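Local coordinates for gamma-glutamyltransferase 1 Threonine peptidase. MEROPS family T03 (Pseudomonas nitroreducens, PDB 7D9E), which probably transfers gamma-glutamyl groups to water or amine acceptors, as an N-terminal nucleophile (Ntn) enzyme usable for theanine synthesis, at residues V127-F141 with I237-W249. Numbering follows the deposited sequence.
Sequences VPGTVMGLWEAHQRF and ITSDDLVDYQAKW
Without a direct hydrogen bond, helix 130-141 and its lead-in pack on helix 239-244, the 245-247 link and the start of strand 248-257: Val127 on Asp241 and Leu242, Met132 on Tyr245 and Ala247, Arg140 on Trp249. At the helix C-terminal end Arg140 reaches over the Trp249 indole: its CZ lies 4.7 Å from the centroid of the six-membered ring and 12° off the normal, a cation-pi contact. The guanidinium stands on edge, its plane at 87° to the ring, while CD adds a CH-pi contact to the same face. Phe141 CE2 meets Trp249 CH2 obliquely at 3.6 Å. Replacing Trp249 by an alanine would probably strip away the ring face under the Arg140 guanidinium, leaving it freer to turn, and open a gap beside Phe141 CE2. Two waters bridge the seam: one joins Glu136 OE2 to Ala247 N; the other donates to Glu136 O and OE1 and accepts a weak bond from Trp249 NE1. In this Ntn-hydrolase fold the helix lies on the antiparallel sheet, and Trp249 and Ala137 both touch Leu91 of strand 87-93. With chi1 at -174° the Tyr245 ring lies with one face to Pro128 O and reaches Gly129, whose CA is 3.5 Å from Tyr245 CZ; the hydroxyl bonds to Arg94 O. Met132 CB meets that ring's edge, and Val127 CG2 presses on Asp241 CB at 3.7 Å.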
loop_
_atom_site.group_PDB
_atom_site.type_symbol
_atom_site.label_atom_id
_atom_site.label_comp_id
_atom_site.label_asym_id
_atom_site.label_seq_id
_atom_site.Cartn_x
_atom_site.Cartn_y
_atom_site.Cartn_z
ATOM N N VAL A 127 -14.698 7.676 1.000
ATOM C CA VAL A 127 -14.927 8.347 -0.277
ATOM C C VAL A 127 -13.758 8.032 -1.209
ATOM O O VAL A 127 -12.605 8.324 -0.847
ATOM C CB VAL A 127 -15.082 9.861 -0.082
ATOM C CG1 VAL A 127 -15.317 10.514 -1.427
ATOM C CG2 VAL A 127 -16.210 10.174 0.917
ATOM N N PRO A 128 -13.983 7.445 -2.392
ATOM C CA PRO A 128 -12.840 7.008 -3.222
ATOM C C PRO A 128 -12.011 8.173 -3.750
ATOM O O PRO A 128 -12.551 9.196 -4.169
ATOM C CB PRO A 128 -13.507 6.262 -4.382
ATOM C CG PRO A 128 -14.828 5.777 -3.836
ATOM C CD PRO A 128 -15.267 6.909 -2.905
ATOM N N GLY A 129 -10.692 7.961 -3.798
ATOM C CA GLY A 129 -9.764 8.971 -4.281
ATOM C C GLY A 129 -9.041 8.674 -5.579
ATOM O O GLY A 129 -8.466 9.575 -6.181
ATOM N N THR A 130 -9.058 7.425 -6.043
ATOM C CA THR A 130 -8.159 7.034 -7.125
ATOM C C THR A 130 -8.342 7.858 -8.401
ATOM O O THR A 130 -7.361 8.334 -8.980
ATOM C CB THR A 130 -8.296 5.545 -7.390
ATOM O OG1 THR A 130 -7.857 4.877 -6.213
ATOM C CG2 THR A 130 -7.444 5.139 -8.557
ATOM N N VAL A 131 -9.581 8.034 -8.866
ATOM C CA VAL A 131 -9.769 8.787 -10.106
ATOM C C VAL A 131 -9.231 10.208 -9.968
ATOM O O VAL A 131 -8.577 10.730 -10.877
ATOM C CB VAL A 131 -11.232 8.749 -10.571
ATOM C CG1 VAL A 131 -11.412 9.636 -11.805
ATOM C CG2 VAL A 131 -11.623 7.315 -10.902
ATOM N N MET A 132 -9.495 10.859 -8.834
ATOM C CA MET A 132 -8.933 12.189 -8.614
ATOM C C MET A 132 -7.423 12.195 -8.576
ATOM O O MET A 132 -6.784 13.096 -9.140
ATOM C CB MET A 132 -9.557 12.837 -7.378
ATOM C CG MET A 132 -9.105 14.272 -7.252
ATOM S SD MET A 132 -9.925 15.329 -8.358
ATOM C CE MET A 132 -11.625 15.416 -7.533
ATOM N N GLY A 133 -6.831 11.221 -7.882
ATOM C CA GLY A 133 -5.384 11.138 -7.809
ATOM C C GLY A 133 -4.736 11.006 -9.171
ATOM O O GLY A 133 -3.825 11.766 -9.516
ATOM N N LEU A 134 -5.217 10.057 -9.975
ATOM C CA LEU A 134 -4.630 9.841 -11.296
ATOM C C LEU A 134 -4.800 11.081 -12.165
ATOM O O LEU A 134 -3.881 11.465 -12.907
ATOM C CB LEU A 134 -5.268 8.617 -11.941
ATOM C CG LEU A 134 -5.088 7.316 -11.151
ATOM C CD1 LEU A 134 -5.888 6.188 -11.794
ATOM C CD2 LEU A 134 -3.621 6.966 -11.058
ATOM N N TRP A 135 -5.961 11.740 -12.068
ATOM C CA TRP A 135 -6.170 12.987 -12.789
ATOM C C TRP A 135 -5.168 14.061 -12.375
ATOM O O TRP A 135 -4.540 14.708 -13.224
ATOM C CB TRP A 135 -7.583 13.495 -12.514
ATOM C CG TRP A 135 -7.843 14.813 -13.179
ATOM C CD1 TRP A 135 -7.895 16.034 -12.581
ATOM C CD2 TRP A 135 -8.070 15.035 -14.576
ATOM N NE1 TRP A 135 -8.143 17.008 -13.519
ATOM C CE2 TRP A 135 -8.252 16.420 -14.753
ATOM C CE3 TRP A 135 -8.139 14.194 -15.693
ATOM C CZ2 TRP A 135 -8.509 16.983 -15.994
ATOM C CZ3 TRP A 135 -8.393 14.763 -16.931
ATOM C CH2 TRP A 135 -8.570 16.146 -17.069
ATOM N N GLU A 136 -5.032 14.289 -11.067
ATOM C CA GLU A 136 -4.118 15.323 -10.596
ATOM C C GLU A 136 -2.684 15.042 -11.030
ATOM O O GLU A 136 -1.972 15.962 -11.443
ATOM C CB GLU A 136 -4.204 15.467 -9.075
ATOM C CG GLU A 136 -5.499 16.098 -8.563
ATOM C CD GLU A 136 -5.773 17.494 -9.104
ATOM O OE1 GLU A 136 -4.877 18.096 -9.736
ATOM O OE2 GLU A 136 -6.904 17.984 -8.904
ATOM N N ALA A 137 -2.242 13.784 -10.951
ATOM C CA ALA A 137 -0.886 13.465 -11.377
ATOM C C ALA A 137 -0.711 13.734 -12.866
ATOM O O ALA A 137 0.281 14.331 -13.290
ATOM C CB ALA A 137 -0.566 12.001 -11.062
ATOM N N HIS A 138 -1.673 13.296 -13.679
ATOM C CA HIS A 138 -1.571 13.508 -15.116
ATOM C C HIS A 138 -1.626 14.990 -15.486
ATOM O O HIS A 138 -0.877 15.456 -16.359
ATOM C CB HIS A 138 -2.671 12.746 -15.843
ATOM C CG HIS A 138 -2.514 12.787 -17.328
ATOM N ND1 HIS A 138 -3.279 13.590 -18.142
ATOM C CD2 HIS A 138 -1.629 12.161 -18.139
ATOM C CE1 HIS A 138 -2.888 13.439 -19.395
ATOM N NE2 HIS A 138 -1.894 12.571 -19.418
ATOM N N GLN A 139 -2.508 15.749 -14.838
ATOM C CA GLN A 139 -2.606 17.175 -15.125
ATOM C C GLN A 139 -1.276 17.867 -14.890
ATOM O O GLN A 139 -0.912 18.809 -15.605
ATOM C CB GLN A 139 -3.655 17.789 -14.204
ATOM C CG GLN A 139 -5.059 17.589 -14.663
ATOM C CD GLN A 139 -5.411 18.536 -15.777
ATOM O OE1 GLN A 139 -5.592 18.129 -16.925
ATOM N NE2 GLN A 139 -5.453 19.821 -15.458
ATOM N N ARG A 140 -0.533 17.416 -13.887
ATOM C CA ARG A 140 0.690 18.131 -13.539
ATOM C C ARG A 140 1.891 17.687 -14.366
ATOM O O ARG A 140 2.734 18.519 -14.719
ATOM C CB ARG A 140 0.985 17.961 -12.047
ATOM C CG ARG A 140 2.202 18.735 -11.571
ATOM C CD ARG A 140 2.256 18.767 -10.047
ATOM N NE ARG A 140 3.144 19.815 -9.553
ATOM C CZ ARG A 140 3.406 20.017 -8.266
ATOM N NH1 ARG A 140 2.844 19.243 -7.338
ATOM N NH2 ARG A 140 4.222 20.987 -7.909
ATOM N N PHE A 141 1.974 16.403 -14.719
ATOM C CA PHE A 141 3.191 15.861 -15.299
ATOM C C PHE A 141 2.998 15.122 -16.616
ATOM O O PHE A 141 3.995 14.845 -17.288
ATOM C CB PHE A 141 3.843 14.896 -14.302
ATOM C CG PHE A 141 4.250 15.534 -13.011
ATOM C CD1 PHE A 141 5.217 16.521 -12.991
ATOM C CD2 PHE A 141 3.674 15.146 -11.815
ATOM C CE1 PHE A 141 5.613 17.111 -11.795
ATOM C CE2 PHE A 141 4.057 15.730 -10.621
ATOM C CZ PHE A 141 5.041 16.705 -10.605
ATOM N N ILE A 237 -22.121 7.699 1.896
ATOM C CA ILE A 237 -21.534 8.609 0.925
ATOM C C ILE A 237 -22.637 9.315 0.156
ATOM O O ILE A 237 -23.604 8.687 -0.306
ATOM C CB ILE A 237 -20.591 7.856 -0.010
ATOM C CG1 ILE A 237 -19.406 7.341 0.813
ATOM C CG2 ILE A 237 -20.055 8.765 -1.123
ATOM C CD1 ILE A 237 -18.509 6.420 0.041
ATOM N N THR A 238 -22.509 10.639 0.055
ATOM C CA THR A 238 -23.470 11.508 -0.609
ATOM C C THR A 238 -22.790 12.281 -1.735
ATOM O O THR A 238 -21.574 12.286 -1.875
ATOM C CB THR A 238 -24.076 12.530 0.381
ATOM O OG1 THR A 238 -23.050 13.417 0.842
ATOM C CG2 THR A 238 -24.742 11.840 1.560
ATOM N N SER A 239 -23.601 12.965 -2.547
ATOM C CA SER A 239 -23.035 13.837 -3.572
ATOM C C SER A 239 -22.082 14.867 -2.966
ATOM O O SER A 239 -21.025 15.161 -3.543
ATOM C CB SER A 239 -24.165 14.535 -4.342
ATOM O OG SER A 239 -23.615 15.535 -5.192
ATOM N N ASP A 240 -22.423 15.411 -1.788
ATOM C CA ASP A 240 -21.548 16.385 -1.138
ATOM C C ASP A 240 -20.161 15.802 -0.868
ATOM O O ASP A 240 -19.143 16.485 -1.038
ATOM C CB ASP A 240 -22.152 16.850 0.193
ATOM C CG ASP A 240 -23.223 17.907 0.029
ATOM O OD1 ASP A 240 -23.768 18.059 -1.087
ATOM O OD2 ASP A 240 -23.523 18.591 1.031
ATOM N N ASP A 241 -20.104 14.539 -0.416
ATOM C CA ASP A 241 -18.828 13.887 -0.154
ATOM C C ASP A 241 -18.001 13.810 -1.424
ATOM O O ASP A 241 -16.800 14.103 -1.414
ATOM C CB ASP A 241 -19.099 12.466 0.342
ATOM C CG ASP A 241 -19.630 12.436 1.751
ATOM O OD1 ASP A 241 -18.904 12.838 2.675
ATOM O OD2 ASP A 241 -20.785 12.026 1.940
ATOM N N LEU A 242 -18.644 13.441 -2.534
ATOM C CA LEU A 242 -17.926 13.284 -3.791
ATOM C C LEU A 242 -17.443 14.624 -4.329
ATOM O O LEU A 242 -16.288 14.746 -4.748
ATOM C CB LEU A 242 -18.812 12.566 -4.806
ATOM C CG LEU A 242 -19.137 11.118 -4.446
ATOM C CD1 LEU A 242 -20.233 10.610 -5.365
ATOM C CD2 LEU A 242 -17.907 10.232 -4.539
ATOM N N VAL A 243 -18.304 15.647 -4.323
ATOM C CA VAL A 243 -17.881 16.927 -4.888
ATOM C C VAL A 243 -16.804 17.573 -4.024
ATOM O O VAL A 243 -15.992 18.354 -4.529
ATOM C CB VAL A 243 -19.062 17.892 -5.135
ATOM C CG1 VAL A 243 -20.076 17.266 -6.083
ATOM C CG2 VAL A 243 -19.679 18.314 -3.830
ATOM N N ASP A 244 -16.749 17.250 -2.736
ATOM C CA ASP A 244 -15.755 17.845 -1.852
ATOM C C ASP A 244 -14.424 17.094 -1.839
ATOM O O ASP A 244 -13.450 17.621 -1.280
ATOM C CB ASP A 244 -16.301 17.977 -0.422
ATOM C CG ASP A 244 -17.356 19.073 -0.292
ATOM O OD1 ASP A 244 -17.615 19.779 -1.291
ATOM O OD2 ASP A 244 -17.936 19.232 0.804
ATOM N N TYR A 245 -14.342 15.904 -2.448
ATOM C CA TYR A 245 -13.101 15.140 -2.399
ATOM C C TYR A 245 -11.967 15.884 -3.107
ATOM O O TYR A 245 -12.125 16.360 -4.235
ATOM C CB TYR A 245 -13.259 13.743 -3.024
ATOM C CG TYR A 245 -11.966 12.988 -2.785
ATOM C CD1 TYR A 245 -11.705 12.398 -1.564
ATOM C CD2 TYR A 245 -10.945 13.007 -3.730
ATOM C CE1 TYR A 245 -10.477 11.783 -1.316
ATOM C CE2 TYR A 245 -9.729 12.416 -3.481
ATOM C CZ TYR A 245 -9.505 11.814 -2.277
ATOM O OH TYR A 245 -8.265 11.235 -2.036
ATOM N N GLN A 246 -10.799 15.940 -2.460
ATOM C CA GLN A 246 -9.605 16.500 -3.075
ATOM C C GLN A 246 -8.427 15.576 -2.778
ATOM O O GLN A 246 -8.238 15.147 -1.637
ATOM C CB GLN A 246 -9.306 17.897 -2.520
ATOM C CG GLN A 246 -10.349 18.913 -2.917
ATOM N N ALA A 247 -7.643 15.270 -3.798
ATOM C CA ALA A 247 -6.325 14.712 -3.544
ATOM C C ALA A 247 -5.417 15.848 -3.083
ATOM O O ALA A 247 -5.676 17.027 -3.341
ATOM C CB ALA A 247 -5.772 14.064 -4.802
ATOM N N LYS A 248 -4.346 15.486 -2.384
ATOM C CA LYS A 248 -3.465 16.495 -1.812
ATOM C C LYS A 248 -2.022 16.195 -2.164
ATOM O O LYS A 248 -1.539 15.089 -1.920
ATOM C CB LYS A 248 -3.602 16.519 -0.282
ATOM C CG LYS A 248 -4.975 16.995 0.196
ATOM C CD LYS A 248 -5.091 16.929 1.714
ATOM N N TRP A 249 -1.323 17.207 -2.676
ATOM C CA TRP A 249 0.121 17.122 -2.813
ATOM C C TRP A 249 0.739 17.422 -1.451
ATOM O O TRP A 249 0.314 18.350 -0.756
ATOM C CB TRP A 249 0.607 18.145 -3.833
ATOM C CG TRP A 249 0.140 17.881 -5.248
ATOM C CD1 TRP A 249 -0.917 18.475 -5.897
ATOM C CD2 TRP A 249 0.691 16.932 -6.171
ATOM N NE1 TRP A 249 -1.033 17.969 -7.171
ATOM C CE2 TRP A 249 -0.069 17.010 -7.358
ATOM C CE3 TRP A 249 1.759 16.030 -6.112
ATOM C CZ2 TRP A 249 0.212 16.221 -8.479
ATOM C CZ3 TRP A 249 2.020 15.240 -7.219
ATOM C CH2 TRP A 249 1.253 15.348 -8.390
HETATM O O HOH W 1 -7.985 17.123 -6.067
HETATM O O HOH W 2 -2.249 18.443 -10.220
#